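Side-chain contacts in putative YfrE protein (Vibrio parahaemolyticus RIMD 2210633, PDB 3BEE), which is of unknown function, this chain being the TPR-containing C-terminal part of a membrane protein probably involved in cytochrome c-type biogenesis: residues A[10-13]-A[14-18]; A[28-31]-A[32-35]. All blocks are in the same frame, centred on the assembly; numbering follows the deposited sequence.

Contact 1: A[10-13]-A[14-18]; sequences AAKA and TTLYY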
# COMPACT_ATOMS: atom_id res chain seq x y z
N ALA A 10 2.41 -8.28 4.72
CA ALA A 10 1.61 -7.48 3.80
C ALA A 10 0.89 -8.36 2.82
O ALA A 10 -0.22 -8.03 2.42
CB ALA A 10 2.46 -6.51 3.06
N ALA A 11 1.49 -9.49 2.44
CA ALA A 11 0.83 -10.43 1.55
C ALA A 11 -0.39 -11.07 2.24
O ALA A 11 -1.44 -11.26 1.61
CB ALA A 11 1.81 -11.51 1.05
N LYS A 12 -0.28 -11.43 3.51
CA LYS A 12 -1.48 -11.95 4.17
C LYS A 12 -2.52 -10.86 4.24
O LYS A 12 -3.70 -11.10 3.96
CB LYS A 12 -1.21 -12.53 5.56
CG LYS A 12 -2.45 -13.31 6.08
CD LYS A 12 -2.21 -14.03 7.41
CE LYS A 12 -3.50 -14.66 7.87
NZ LYS A 12 -3.32 -15.57 9.01
N ALA A 13 -2.10 -9.64 4.60
CA ALA A 13 -3.06 -8.54 4.65
C ALA A 13 -3.79 -8.41 3.32
O ALA A 13 -5.00 -8.19 3.29
CB ALA A 13 -2.39 -7.23 5.00
N THR A 14 -3.06 -8.53 2.21
CA THR A 14 -3.59 -8.38 0.86
C THR A 14 -4.60 -9.49 0.57
O THR A 14 -5.67 -9.23 0.02
CB THR A 14 -2.45 -8.43 -0.18
OG1 THR A 14 -1.50 -7.39 0.09
CG2 THR A 14 -2.98 -8.30 -1.64
N THR A 15 -4.28 -10.73 0.94
CA THR A 15 -5.22 -11.83 0.77
C THR A 15 -6.53 -11.58 1.55
O THR A 15 -7.62 -11.70 0.99
CB THR A 15 -4.62 -13.19 1.18
OG1 THR A 15 -3.49 -13.47 0.36
CG2 THR A 15 -5.64 -14.28 0.97
N LEU A 16 -6.41 -11.23 2.83
CA LEU A 16 -7.60 -10.96 3.64
C LEU A 16 -8.41 -9.79 3.10
O LEU A 16 -9.63 -9.82 3.17
CB LEU A 16 -7.23 -10.71 5.09
CG LEU A 16 -6.59 -11.86 5.86
CD1 LEU A 16 -5.87 -11.21 7.00
CD2 LEU A 16 -7.59 -12.89 6.35
N TYR A 17 -7.73 -8.78 2.55
CA TYR A 17 -8.39 -7.64 1.93
C TYR A 17 -9.21 -7.99 0.67
O TYR A 17 -10.45 -7.84 0.69
CB TYR A 17 -7.37 -6.55 1.57
CG TYR A 17 -7.98 -5.27 1.01
CD1 TYR A 17 -8.45 -4.28 1.87
CD2 TYR A 17 -8.06 -5.04 -0.37
CE1 TYR A 17 -8.97 -3.09 1.37
CE2 TYR A 17 -8.60 -3.86 -0.89
CZ TYR A 17 -9.07 -2.90 -0.01
OH TYR A 17 -9.61 -1.73 -0.48
N TYR A 18 -8.52 -8.36 -0.43
CA TYR A 18 -9.15 -8.57 -1.79
C TYR A 18 -10.15 -9.68 -1.87
O TYR A 18 -11.11 -9.63 -2.68
CB TYR A 18 -8.13 -8.74 -2.95
CG TYR A 18 -7.48 -7.43 -3.32
CD1 TYR A 18 -8.22 -6.41 -3.93
CD2 TYR A 18 -6.15 -7.17 -2.98
CE1 TYR A 18 -7.63 -5.15 -4.23
CE2 TYR A 18 -5.55 -5.94 -3.26
CZ TYR A 18 -6.30 -4.94 -3.89
OH TYR A 18 -5.71 -3.75 -4.15
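The carbonyl oxygen of Ala10 is gripped twice by Thr14, one turn further along helix 6-18 of this TPR-family domain. Thr14 OG1 donates to Ala10 O at 2.7 Å, and Thr14 N donates to the same Ala10 O at 2.9 Å, the two donors arriving from opposite faces of the carbonyl plane. What bends the hydroxyl back is the first torsion of Thr14 (chi1 -58°), which sets OG1 beside its own backbone N and leaves CG2 turned toward the edge of the Tyr18 ring. Thr15 repeats the scheme on Ala11 O with a longer reach, its OG1 standing 3.3 Å from that oxygen. Such threonine hydroxyls bonding to the carbonyl four residues back are a familiar feature of helices. On another side, Leu16 N bonds nearly straight to Lys12 O (176° at the hydrogen). Ala13 and Leu16 face helix 26-38. Tyr17 is directed at helix 43-55, where Leu48 and Ile55 touch it and Asp52 binds its hydroxyl. Its ring edge also meets the next residue: Tyr17 CD2 sits 3.6 Å above the plane of the Tyr18 ring, over the centre.

Contact 2: A[28-31]-A[32-35]; sequences VSLL and LEQA
Ser29 O accepts the shortest hydrogen bond here, from Glu33 N at 2.8 Å, with the donor lying in the carbonyl plane. It belongs to the i to i+4 series of an alpha-helix, in which Leu32, Gln34 and Ala35 likewise donate to Val28, Leu30 and Leu31. Glu33 CG, turned back beside its own backbone N (chi1 -81°), approaches the same Ser29 O at 3.4 Å. From there the extended acid chain crosses the Leu30 side chain at about a right angle, bringing OE1 within 3.9 Å of Leu30 CD1, a loose van der Waals approach of a carboxylate oxygen to a methyl on the exposed flank. Gln34 CG likewise nears the carbonyl four residues back, 3.3 Å from Leu30 O, before the chain bends at chi2. On the inner side, Val28 and Leu32 run side by side and point the same way. Their contact joins Val28 CG1 to Leu32 CD1 at 3.9 Å. Toward the start of the helix, Ser29 OG is hydrogen-bonded to Thr25 O, and Thr25 OG1 accepts from Val28 N. Helix 26-38 packs here against two others: Val28, Leu31 and Leu32 touch helix 6-18, whereas Leu32 and Ala35 rest on helix 43-55 at Ala45, with Leu48 and Ile49 completing the seat of Leu32.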
# COMPACT_ATOMS: atom_id res chain seq x y z
N VAL A 28 -6.57 -6.73 8.96
CA VAL A 28 -5.77 -6.25 7.82
C VAL A 28 -4.89 -5.09 8.26
O VAL A 28 -3.72 -5.06 7.93
CB VAL A 28 -6.68 -5.82 6.62
CG1 VAL A 28 -5.88 -5.09 5.50
CG2 VAL A 28 -7.42 -7.03 6.03
N SER A 29 -5.47 -4.13 9.00
CA SER A 29 -4.74 -2.95 9.41
C SER A 29 -3.56 -3.33 10.29
O SER A 29 -2.45 -2.82 10.07
CB SER A 29 -5.64 -1.94 10.15
OG SER A 29 -6.80 -1.64 9.37
N LEU A 30 -3.78 -4.21 11.26
CA LEU A 30 -2.67 -4.65 12.12
C LEU A 30 -1.53 -5.34 11.35
O LEU A 30 -0.38 -5.06 11.60
CB LEU A 30 -3.16 -5.53 13.29
CG LEU A 30 -2.17 -5.95 14.39
CD1 LEU A 30 -1.47 -4.74 15.10
CD2 LEU A 30 -2.86 -6.85 15.44
N LEU A 31 -1.86 -6.26 10.44
CA LEU A 31 -0.85 -6.92 9.59
C LEU A 31 -0.03 -5.91 8.79
O LEU A 31 1.19 -6.01 8.73
CB LEU A 31 -1.46 -7.97 8.63
CG LEU A 31 -1.86 -9.30 9.29
CD1 LEU A 31 -2.88 -10.03 8.42
CD2 LEU A 31 -0.65 -10.20 9.55
N LEU A 32 -0.72 -4.91 8.22
CA LEU A 32 -0.06 -3.79 7.54
C LEU A 32 0.80 -2.97 8.48
O LEU A 32 1.95 -2.65 8.14
CB LEU A 32 -1.08 -2.89 6.85
CG LEU A 32 -1.82 -3.51 5.67
CD1 LEU A 32 -2.91 -2.54 5.23
CD2 LEU A 32 -0.88 -3.82 4.51
N GLU A 33 0.27 -2.62 9.66
CA GLU A 33 1.05 -1.87 10.64
C GLU A 33 2.35 -2.58 10.96
O GLU A 33 3.39 -1.94 11.16
CB GLU A 33 0.27 -1.68 11.94
CG GLU A 33 -0.72 -0.53 11.87
CD GLU A 33 -1.56 -0.40 13.14
OE1 GLU A 33 -1.18 -0.95 14.22
OE2 GLU A 33 -2.61 0.28 13.04
N GLN A 34 2.28 -3.91 11.07
CA GLN A 34 3.43 -4.71 11.42
C GLN A 34 4.44 -4.82 10.30
O GLN A 34 5.63 -4.79 10.56
CB GLN A 34 3.00 -6.09 11.91
CG GLN A 34 2.28 -5.96 13.24
CD GLN A 34 3.23 -5.43 14.29
OE1 GLN A 34 3.08 -4.29 14.78
NE2 GLN A 34 4.23 -6.23 14.62
N ALA A 35 3.96 -4.97 9.06
CA ALA A 35 4.82 -4.86 7.90
C ALA A 35 5.60 -3.54 7.90
O ALA A 35 6.80 -3.53 7.67
CB ALA A 35 4.00 -4.98 6.60

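Overall arrangement
Contacts 1 and 2 lie on consecutive helices, 6-18 and 26-38, packed together as a helical hairpin consistent with a TPR-type fold; their centres are 10 Å apart. The touches between them are packing of apolar side chains. Leu16 CD1 of contact 1 meets Leu31 CD1 of contact 2 at 3.5 Å, and Ala13 CB lies 3.8 Å from Leu32 CD2. Ala13 CB is also 3.8 Å from Leu31 CB, so this small side chain touches both leucines, consistent with a close approach of the helices, while Leu16 also packs on Val28. Leu48 of helix 43-55 is common to both contacts. A bound 1,2-ethanediol, probably from the crystallisation liquor, lies about 4 Å from the Leu30 side chain.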